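Long-range contact in tyrocidine synthase 2 (Brevibacillus parabrevis, PDB 6TA8), which is a nonribosomal peptide synthetase, modelled here through its condensation domain: residues 76-89 with 99-111. Residues are numbered along the deposited sequence; the frame is centred on the assembly and turned at random.
Sequences FQQIVEHHDALRMV and QINRGLTDERFRF
D84 O takes N101 ND2 and R87 N from opposite faces of its carbonyl plane. N101 ND2 is 2.6 Å from D84 O. NE of R87 reaches R102 O at 2.7 Å, close to the guanidinium plane, and R87 NH2 adds a weak bond to the same oxygen. The R87 chain bends at chi3 (-51°), which brings NH1 to V80 O in the last turn of helix 69-82, on a lone pair. NH1 also bonds OD1 of D84, just beyond the helix, as part of a salt bridge. L104 CD2 lies over one face of the group, 3.7 Å from R87 NH1.

Next to this, M88 and V89 pair antiparallel with N101 and I100 in the hairpin of strands 88-91 and 98-101. V89 and I100 exchange both backbone bonds. V89 CG2 lies over one guanidinium face of R102, 3.6 Å from R102 NE.

At the helix, R108 is extended from CG to NE. Its NH1 bonds Q77 O at 2.7 Å and makes a weak salt-bridge bond to E81 OE2, with the carboxylate nearly perpendicular to the guanidinium. Q77 OE1 lies over a face of R108. F76 CB sits over the F109 ring centre, a CH-pi contact 11° off the normal. The Q77 amide meets this ring obliquely, NE2 3.3 Å from F109 CE1.

Within the condensation domain, the contact joins helix 69-82 to this hairpin of the three-stranded sheet and to the chain entering 110-115, an edge strand of the five-stranded sheet. Two arginines tie that chain to the helix. The buried R87 charge is probably balanced by D84, whose charge is shared with K197, while carbonyl oxygens fix its orientation.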
ATOM      1  N   PHE A  76       9.777  20.699  -3.101  1.00 51.68           N
ATOM      2  CA  PHE A  76       9.779  19.791  -1.959  1.00 51.89           C
ATOM      3  C   PHE A  76       9.902  20.541  -0.639  1.00 52.91           C
ATOM      4  O   PHE A  76       9.386  20.074   0.384  1.00 49.81           O
ATOM      5  CB  PHE A  76      10.904  18.767  -2.104  1.00 43.72           C
ATOM      6  CG  PHE A  76      10.535  17.584  -2.955  1.00 47.51           C
ATOM      7  CD1 PHE A  76       9.828  16.521  -2.417  1.00 46.05           C
ATOM      8  CD2 PHE A  76      10.885  17.541  -4.294  1.00 47.49           C
ATOM      9  CE1 PHE A  76       9.482  15.433  -3.199  1.00 41.78           C
ATOM     10  CE2 PHE A  76      10.543  16.457  -5.080  1.00 42.55           C
ATOM     11  CZ  PHE A  76       9.841  15.402  -4.531  1.00 44.80           C
ATOM     12  N   GLN A  77      10.574  21.696  -0.633  1.00 56.08           N
ATOM     13  CA  GLN A  77      10.605  22.518   0.574  1.00 50.22           C
ATOM     14  C   GLN A  77       9.203  22.948   0.985  1.00 50.44           C
ATOM     15  O   GLN A  77       8.925  23.099   2.180  1.00 54.71           O
ATOM     16  CB  GLN A  77      11.494  23.743   0.360  1.00 50.35           C
ATOM     17  CG  GLN A  77      12.986  23.462   0.455  1.00 64.32           C
ATOM     18  CD  GLN A  77      13.467  23.332   1.884  1.00 65.49           C
ATOM     19  OE1 GLN A  77      12.943  23.981   2.789  1.00 75.91           O
ATOM     20  NE2 GLN A  77      14.473  22.491   2.096  1.00 57.10           N
ATOM     21  N   GLN A  78       8.311  23.147   0.014  1.00 46.47           N
ATOM     22  CA  GLN A  78       6.931  23.501   0.321  1.00 53.42           C
ATOM     23  C   GLN A  78       6.077  22.270   0.601  1.00 51.74           C
ATOM     24  O   GLN A  78       5.156  22.336   1.422  1.00 49.12           O
ATOM     25  CB  GLN A  78       6.330  24.309  -0.831  1.00 49.40           C
ATOM     26  CG  GLN A  78       4.935  24.846  -0.558  1.00 64.10           C
ATOM     27  CD  GLN A  78       4.917  25.912   0.519  1.00 66.23           C
ATOM     28  OE1 GLN A  78       5.925  26.573   0.774  1.00 58.62           O
ATOM     29  NE2 GLN A  78       3.766  26.087   1.158  1.00 60.41           N
ATOM     30  N   ILE A  79       6.367  21.149  -0.063  1.00 47.31           N
ATOM     31  CA  ILE A  79       5.592  19.930   0.152  1.00 41.48           C
ATOM     32  C   ILE A  79       5.774  19.425   1.576  1.00 46.68           C
ATOM     33  O   ILE A  79       4.799  19.135   2.280  1.00 44.93           O
ATOM     34  CB  ILE A  79       5.985  18.858  -0.881  1.00 43.86           C
ATOM     35  CG1 ILE A  79       5.432  19.216  -2.262  1.00 48.07           C
ATOM     36  CG2 ILE A  79       5.490  17.490  -0.444  1.00 41.93           C
ATOM     37  CD1 ILE A  79       5.824  18.238  -3.343  1.00 49.70           C
ATOM     38  N   VAL A  80       7.028  19.313   2.025  1.00 47.09           N
ATOM     39  CA  VAL A  80       7.298  18.786   3.358  1.00 38.73           C
ATOM     40  C   VAL A  80       6.810  19.749   4.435  1.00 43.16           C
ATOM     41  O   VAL A  80       6.439  19.324   5.536  1.00 45.58           O
ATOM     42  CB  VAL A  80       8.799  18.474   3.505  1.00 37.70           C
ATOM     43  CG1 VAL A  80       9.078  17.797   4.829  1.00 33.10           C
ATOM     44  CG2 VAL A  80       9.263  17.590   2.359  1.00 40.89           C
ATOM     45  N   GLU A  81       6.790  21.050   4.142  1.00 44.73           N
ATOM     46  CA  GLU A  81       6.209  22.004   5.081  1.00 49.26           C
ATOM     47  C   GLU A  81       4.689  21.886   5.113  1.00 48.31           C
ATOM     48  O   GLU A  81       4.072  22.005   6.177  1.00 44.09           O
ATOM     49  CB  GLU A  81       6.635  23.427   4.716  1.00 54.66           C
ATOM     50  CG  GLU A  81       5.584  24.491   4.999  1.00 50.76           C
ATOM     51  CD  GLU A  81       6.167  25.890   5.062  1.00 66.04           C
ATOM     52  OE1 GLU A  81       5.597  26.740   5.779  1.00 69.44           O
ATOM     53  OE2 GLU A  81       7.192  26.138   4.394  1.00 69.42           O
ATOM     54  N   HIS A  82       4.070  21.641   3.956  1.00 44.00           N
ATOM     55  CA  HIS A  82       2.615  21.549   3.894  1.00 46.65           C
ATOM     56  C   HIS A  82       2.116  20.269   4.554  1.00 49.30           C
ATOM     57  O   HIS A  82       1.257  20.309   5.441  1.00 51.92           O
ATOM     58  CB  HIS A  82       2.149  21.625   2.440  1.00 44.79           C
ATOM     59  CG  HIS A  82       0.687  21.906   2.288  1.00 52.06           C
ATOM     60  ND1 HIS A  82      -0.269  20.915   2.334  1.00 56.30           N
ATOM     61  CD2 HIS A  82       0.018  23.066   2.090  1.00 49.00           C
ATOM     62  CE1 HIS A  82      -1.466  21.453   2.170  1.00 54.78           C
ATOM     63  NE2 HIS A  82      -1.319  22.757   2.022  1.00 54.67           N
ATOM     64  N   HIS A  83       2.643  19.122   4.133  1.00 49.53           N
ATOM     65  CA  HIS A  83       2.244  17.828   4.682  1.00 41.11           C
ATOM     66  C   HIS A  83       3.141  17.524   5.875  1.00 47.46           C
ATOM     67  O   HIS A  83       4.279  17.073   5.717  1.00 50.18           O
ATOM     68  CB  HIS A  83       2.327  16.748   3.610  1.00 44.90           C
ATOM     69  CG  HIS A  83       1.504  17.047   2.394  1.00 45.13           C
ATOM     70  ND1 HIS A  83       0.130  16.946   2.385  1.00 44.90           N
ATOM     71  CD2 HIS A  83       1.860  17.452   1.152  1.00 44.59           C
ATOM     72  CE1 HIS A  83      -0.326  17.274   1.189  1.00 42.79           C
ATOM     73  NE2 HIS A  83       0.704  17.585   0.422  1.00 43.62           N
ATOM     74  N   ASP A  84       2.618  17.764   7.082  1.00 46.78           N
ATOM     75  CA  ASP A  84       3.431  17.689   8.290  1.00 43.17           C
ATOM     76  C   ASP A  84       3.893  16.274   8.613  1.00 47.18           C
ATOM     77  O   ASP A  84       4.899  16.114   9.312  1.00 47.00           O
ATOM     78  CB  ASP A  84       2.653  18.258   9.478  1.00 47.90           C
ATOM     79  CG  ASP A  84       2.250  19.704   9.271  1.00 53.35           C
ATOM     80  OD1 ASP A  84       3.091  20.598   9.499  1.00 54.40           O
ATOM     81  OD2 ASP A  84       1.090  19.946   8.875  1.00 64.51           O
ATOM     82  N   ALA A  85       3.191  15.248   8.125  1.00 41.15           N
ATOM     83  CA  ALA A  85       3.579  13.876   8.433  1.00 42.04           C
ATOM     84  C   ALA A  85       4.935  13.504   7.846  1.00 36.28           C
ATOM     85  O   ALA A  85       5.580  12.581   8.352  1.00 27.05           O
ATOM     86  CB  ALA A  85       2.516  12.899   7.933  1.00 32.40           C
ATOM     87  N   LEU A  86       5.381  14.197   6.797  1.00 34.48           N
ATOM     88  CA  LEU A  86       6.670  13.902   6.184  1.00 38.04           C
ATOM     89  C   LEU A  86       7.849  14.397   7.012  1.00 38.36           C
ATOM     90  O   LEU A  86       8.996  14.096   6.665  1.00 44.84           O
ATOM     91  CB  LEU A  86       6.734  14.507   4.778  1.00 34.43           C
ATOM     92  CG  LEU A  86       5.684  13.999   3.786  1.00 35.99           C
ATOM     93  CD1 LEU A  86       5.815  14.698   2.441  1.00 32.67           C
ATOM     94  CD2 LEU A  86       5.782  12.488   3.620  1.00 28.84           C
ATOM     95  N   ARG A  87       7.600  15.144   8.089  1.00 46.36           N
ATOM     96  CA  ARG A  87       8.645  15.603   8.997  1.00 34.23           C
ATOM     97  C   ARG A  87       8.749  14.728  10.241  1.00 38.27           C
ATOM     98  O   ARG A  87       9.201  15.195  11.292  1.00 45.36           O
ATOM     99  CB  ARG A  87       8.400  17.056   9.399  1.00 36.22           C
ATOM    100  CG  ARG A  87       8.296  18.021   8.235  1.00 40.51           C
ATOM    101  CD  ARG A  87       8.317  19.461   8.713  1.00 41.83           C
ATOM    102  NE  ARG A  87       7.347  19.684   9.781  1.00 53.81           N
ATOM    103  CZ  ARG A  87       6.091  20.069   9.580  1.00 44.06           C
ATOM    104  NH1 ARG A  87       5.648  20.280   8.348  1.00 44.26           N
ATOM    105  NH2 ARG A  87       5.276  20.243  10.610  1.00 48.05           N
ATOM    106  N   MET A  88       8.346  13.466  10.141  1.00 39.53           N
ATOM    107  CA  MET A  88       8.270  12.585  11.295  1.00 40.16           C
ATOM    108  C   MET A  88       9.607  11.903  11.561  1.00 44.07           C
ATOM    109  O   MET A  88      10.369  11.599  10.639  1.00 39.80           O
ATOM    110  CB  MET A  88       7.188  11.525  11.090  1.00 39.41           C
ATOM    111  CG  MET A  88       6.650  10.913  12.373  1.00 47.78           C
ATOM    112  SD  MET A  88       5.294  11.868  13.084  1.00 42.49           S
ATOM    113  CE  MET A  88       4.238  12.053  11.653  1.00 38.41           C
ATOM    114  N   VAL A  89       9.880  11.663  12.845  1.00 39.50           N
ATOM    115  CA  VAL A  89      11.024  10.876  13.287  1.00 42.07           C
ATOM    116  C   VAL A  89      10.548   9.923  14.375  1.00 45.23           C
ATOM    117  O   VAL A  89       9.532  10.153  15.034  1.00 49.86           O
ATOM    118  CB  VAL A  89      12.186  11.751  13.809  1.00 55.03           C
ATOM    119  CG1 VAL A  89      12.845  12.503  12.661  1.00 39.79           C
ATOM    120  CG2 VAL A  89      11.689  12.716  14.876  1.00 51.43           C
ATOM    121  N   GLN A  99       7.045   8.433  18.220  1.00 50.62           N
ATOM    122  CA  GLN A  99       7.083   9.206  16.984  1.00 49.54           C
ATOM    123  C   GLN A  99       6.711  10.652  17.279  1.00 48.68           C
ATOM    124  O   GLN A  99       5.708  10.919  17.950  1.00 47.00           O
ATOM    125  CB  GLN A  99       6.154   8.613  15.920  1.00 46.02           C
ATOM    126  CG  GLN A  99       4.686   8.519  16.301  1.00 52.46           C
ATOM    127  CD  GLN A  99       3.765   8.428  15.092  1.00 42.65           C
ATOM    128  OE1 GLN A  99       4.215   8.467  13.947  1.00 41.95           O
ATOM    129  NE2 GLN A  99       2.468   8.312  15.346  1.00 44.13           N
ATOM    130  N   ILE A 100       7.532  11.580  16.794  1.00 47.21           N
ATOM    131  CA  ILE A 100       7.329  13.008  17.001  1.00 49.47           C
ATOM    132  C   ILE A 100       7.243  13.684  15.642  1.00 50.68           C
ATOM    133  O   ILE A 100       8.116  13.486  14.788  1.00 51.80           O
ATOM    134  CB  ILE A 100       8.457  13.638  17.839  1.00 53.50           C
ATOM    135  CG1 ILE A 100       8.840  12.733  19.009  1.00 59.59           C
ATOM    136  CG2 ILE A 100       8.039  15.010  18.342  1.00 48.50           C
ATOM    137  CD1 ILE A 100      10.064  13.212  19.756  1.00 51.88           C
ATOM    138  N   ASN A 101       6.197  14.480  15.444  1.00 48.24           N
ATOM    139  CA  ASN A 101       6.088  15.321  14.259  1.00 49.77           C
ATOM    140  C   ASN A 101       6.917  16.578  14.495  1.00 52.16           C
ATOM    141  O   ASN A 101       6.520  17.456  15.267  1.00 52.60           O
ATOM    142  CB  ASN A 101       4.630  15.664  13.973  1.00 45.65           C
ATOM    143  CG  ASN A 101       4.370  15.918  12.501  1.00 47.46           C
ATOM    144  OD1 ASN A 101       3.315  15.561  11.975  1.00 41.56           O
ATOM    145  ND2 ASN A 101       5.334  16.537  11.827  1.00 46.04           N
ATOM    146  N   ARG A 102       8.074  16.660  13.848  1.00 53.82           N
ATOM    147  CA  ARG A 102       8.944  17.808  14.035  1.00 47.77           C
ATOM    148  C   ARG A 102       8.392  19.027  13.298  1.00 53.92           C
ATOM    149  O   ARG A 102       7.555  18.921  12.396  1.00 45.87           O
ATOM    150  CB  ARG A 102      10.360  17.495  13.550  1.00 51.55           C
ATOM    151  CG  ARG A 102      11.086  16.455  14.392  1.00 55.57           C
ATOM    152  CD  ARG A 102      12.465  16.943  14.809  1.00 57.10           C
ATOM    153  NE  ARG A 102      13.277  15.876  15.385  1.00 65.48           N
ATOM    154  CZ  ARG A 102      13.275  15.545  16.673  1.00 61.94           C
ATOM    155  NH1 ARG A 102      12.502  16.200  17.528  1.00 56.80           N
ATOM    156  NH2 ARG A 102      14.049  14.560  17.108  1.00 65.68           N
ATOM    157  N   GLY A 103       8.868  20.197  13.704  1.00 53.03           N
ATOM    158  CA  GLY A 103       8.494  21.451  13.086  1.00 46.52           C
ATOM    159  C   GLY A 103       9.330  21.762  11.864  1.00 44.90           C
ATOM    160  O   GLY A 103       9.861  20.866  11.199  1.00 49.75           O
ATOM    161  N   LEU A 104       9.451  23.053  11.564  1.00 41.80           N
ATOM    162  CA  LEU A 104      10.245  23.534  10.434  1.00 53.00           C
ATOM    163  C   LEU A 104      11.653  23.931  10.863  1.00 54.76           C
ATOM    164  O   LEU A 104      12.211  24.912  10.362  1.00 57.04           O
ATOM    165  CB  LEU A 104       9.544  24.705   9.752  1.00 56.07           C
ATOM    166  CG  LEU A 104       8.054  24.554   9.437  1.00 61.37           C
ATOM    167  CD1 LEU A 104       7.554  25.762   8.660  1.00 54.22           C
ATOM    168  CD2 LEU A 104       7.787  23.269   8.666  1.00 55.75           C
ATOM    169  N   THR A 105      12.248  23.184  11.790  1.00 48.96           N
ATOM    170  CA  THR A 105      13.567  23.510  12.318  1.00 55.62           C
ATOM    171  C   THR A 105      14.686  22.681  11.708  1.00 51.98           C
ATOM    172  O   THR A 105      15.797  23.193  11.538  1.00 56.33           O
ATOM    173  CB  THR A 105      13.591  23.323  13.839  1.00 56.88           C
ATOM    174  OG1 THR A 105      13.391  21.940  14.153  1.00 55.94           O
ATOM    175  CG2 THR A 105      12.493  24.149  14.492  1.00 55.91           C
ATOM    176  N   ASP A 106      14.425  21.420  11.381  1.00 52.18           N
ATOM    177  CA  ASP A 106      15.426  20.532  10.817  1.00 56.55           C
ATOM    178  C   ASP A 106      15.316  20.509   9.296  1.00 50.20           C
ATOM    179  O   ASP A 106      14.501  21.210   8.692  1.00 41.70           O
ATOM    180  CB  ASP A 106      15.277  19.124  11.396  1.00 52.90           C
ATOM    181  CG  ASP A 106      15.670  19.051  12.854  1.00 61.26           C
ATOM    182  OD1 ASP A 106      15.215  19.914  13.635  1.00 64.65           O
ATOM    183  OD2 ASP A 106      16.431  18.131  13.217  1.00 57.95           O
ATOM    184  N   GLU A 107      16.155  19.686   8.673  1.00 60.41           N
ATOM    185  CA  GLU A 107      16.109  19.527   7.228  1.00 56.24           C
ATOM    186  C   GLU A 107      14.831  18.808   6.818  1.00 56.62           C
ATOM    187  O   GLU A 107      14.404  17.846   7.462  1.00 59.55           O
ATOM    188  CB  GLU A 107      17.331  18.754   6.735  1.00 52.10           C
ATOM    189  CG  GLU A 107      17.889  19.266   5.418  1.00 66.36           C
ATOM    190  CD  GLU A 107      19.191  18.591   5.037  1.00 65.88           C
ATOM    191  OE1 GLU A 107      19.218  17.344   4.959  1.00 52.89           O
ATOM    192  OE2 GLU A 107      20.191  19.307   4.816  1.00 66.11           O
ATOM    193  N   ARG A 108      14.223  19.281   5.733  1.00 45.70           N
ATOM    194  CA  ARG A 108      12.932  18.766   5.301  1.00 48.29           C
ATOM    195  C   ARG A 108      13.045  17.575   4.359  1.00 50.45           C
ATOM    196  O   ARG A 108      12.096  16.787   4.271  1.00 41.04           O
ATOM    197  CB  ARG A 108      12.127  19.887   4.636  1.00 49.54           C
ATOM    198  CG  ARG A 108      11.969  21.107   5.532  1.00 52.21           C
ATOM    199  CD  ARG A 108      11.164  22.212   4.875  1.00 57.11           C
ATOM    200  NE  ARG A 108      11.058  23.380   5.744  1.00 65.45           N
ATOM    201  CZ  ARG A 108      10.386  24.483   5.437  1.00 59.94           C
ATOM    202  NH1 ARG A 108       9.753  24.575   4.274  1.00 59.51           N
ATOM    203  NH2 ARG A 108      10.345  25.497   6.292  1.00 57.75           N
ATOM    204  N   PHE A 109      14.174  17.416   3.672  1.00 43.49           N
ATOM    205  CA  PHE A 109      14.378  16.281   2.781  1.00 36.75           C
ATOM    206  C   PHE A 109      15.853  16.203   2.414  1.00 50.68           C
ATOM    207  O   PHE A 109      16.588  17.191   2.503  1.00 47.35           O
ATOM    208  CB  PHE A 109      13.512  16.382   1.518  1.00 34.40           C
ATOM    209  CG  PHE A 109      13.809  17.586   0.667  1.00 36.94           C
ATOM    210  CD1 PHE A 109      13.317  18.834   1.011  1.00 42.98           C
ATOM    211  CD2 PHE A 109      14.570  17.466  -0.484  1.00 49.73           C
ATOM    212  CE1 PHE A 109      13.586  19.941   0.231  1.00 44.63           C
ATOM    213  CE2 PHE A 109      14.842  18.570  -1.270  1.00 51.63           C
ATOM    214  CZ  PHE A 109      14.348  19.808  -0.912  1.00 49.36           C
ATOM    215  N   ARG A 110      16.274  15.010   2.001  1.00 39.73           N
ATOM    216  CA  ARG A 110      17.640  14.762   1.561  1.00 44.09           C
ATOM    217  C   ARG A 110      17.677  14.714   0.038  1.00 50.58           C
ATOM    218  O   ARG A 110      16.916  13.963  -0.581  1.00 47.12           O
ATOM    219  CB  ARG A 110      18.174  13.456   2.149  1.00 49.77           C
ATOM    220  CG  ARG A 110      19.679  13.291   2.026  1.00 49.36           C
ATOM    221  CD  ARG A 110      20.173  12.119   2.856  1.00 54.25           C
ATOM    222  NE  ARG A 110      21.623  11.967   2.783  1.00 60.25           N
ATOM    223  CZ  ARG A 110      22.473  12.484   3.664  1.00 52.49           C
ATOM    224  NH1 ARG A 110      22.020  13.188   4.691  1.00 41.77           N
ATOM    225  NH2 ARG A 110      23.779  12.296   3.518  1.00 57.47           N
ATOM    226  N   PHE A 111      18.560  15.512  -0.555  1.00 45.29           N
ATOM    227  CA  PHE A 111      18.626  15.680  -1.999  1.00 42.81           C
ATOM    228  C   PHE A 111      19.886  15.035  -2.560  1.00 52.70           C
ATOM    229  O   PHE A 111      20.949  15.070  -1.931  1.00 47.66           O
ATOM    230  CB  PHE A 111      18.592  17.163  -2.378  1.00 47.79           C
ATOM    231  CG  PHE A 111      18.353  17.411  -3.839  1.00 49.45           C
ATOM    232  CD1 PHE A 111      17.074  17.342  -4.366  1.00 52.83           C
ATOM    233  CD2 PHE A 111      19.406  17.713  -4.686  1.00 52.13           C
ATOM    234  CE1 PHE A 111      16.850  17.570  -5.710  1.00 53.24           C
ATOM    235  CE2 PHE A 111      19.189  17.941  -6.032  1.00 55.38           C
ATOM    236  CZ  PHE A 111      17.908  17.869  -6.545  1.00 53.14           C
TER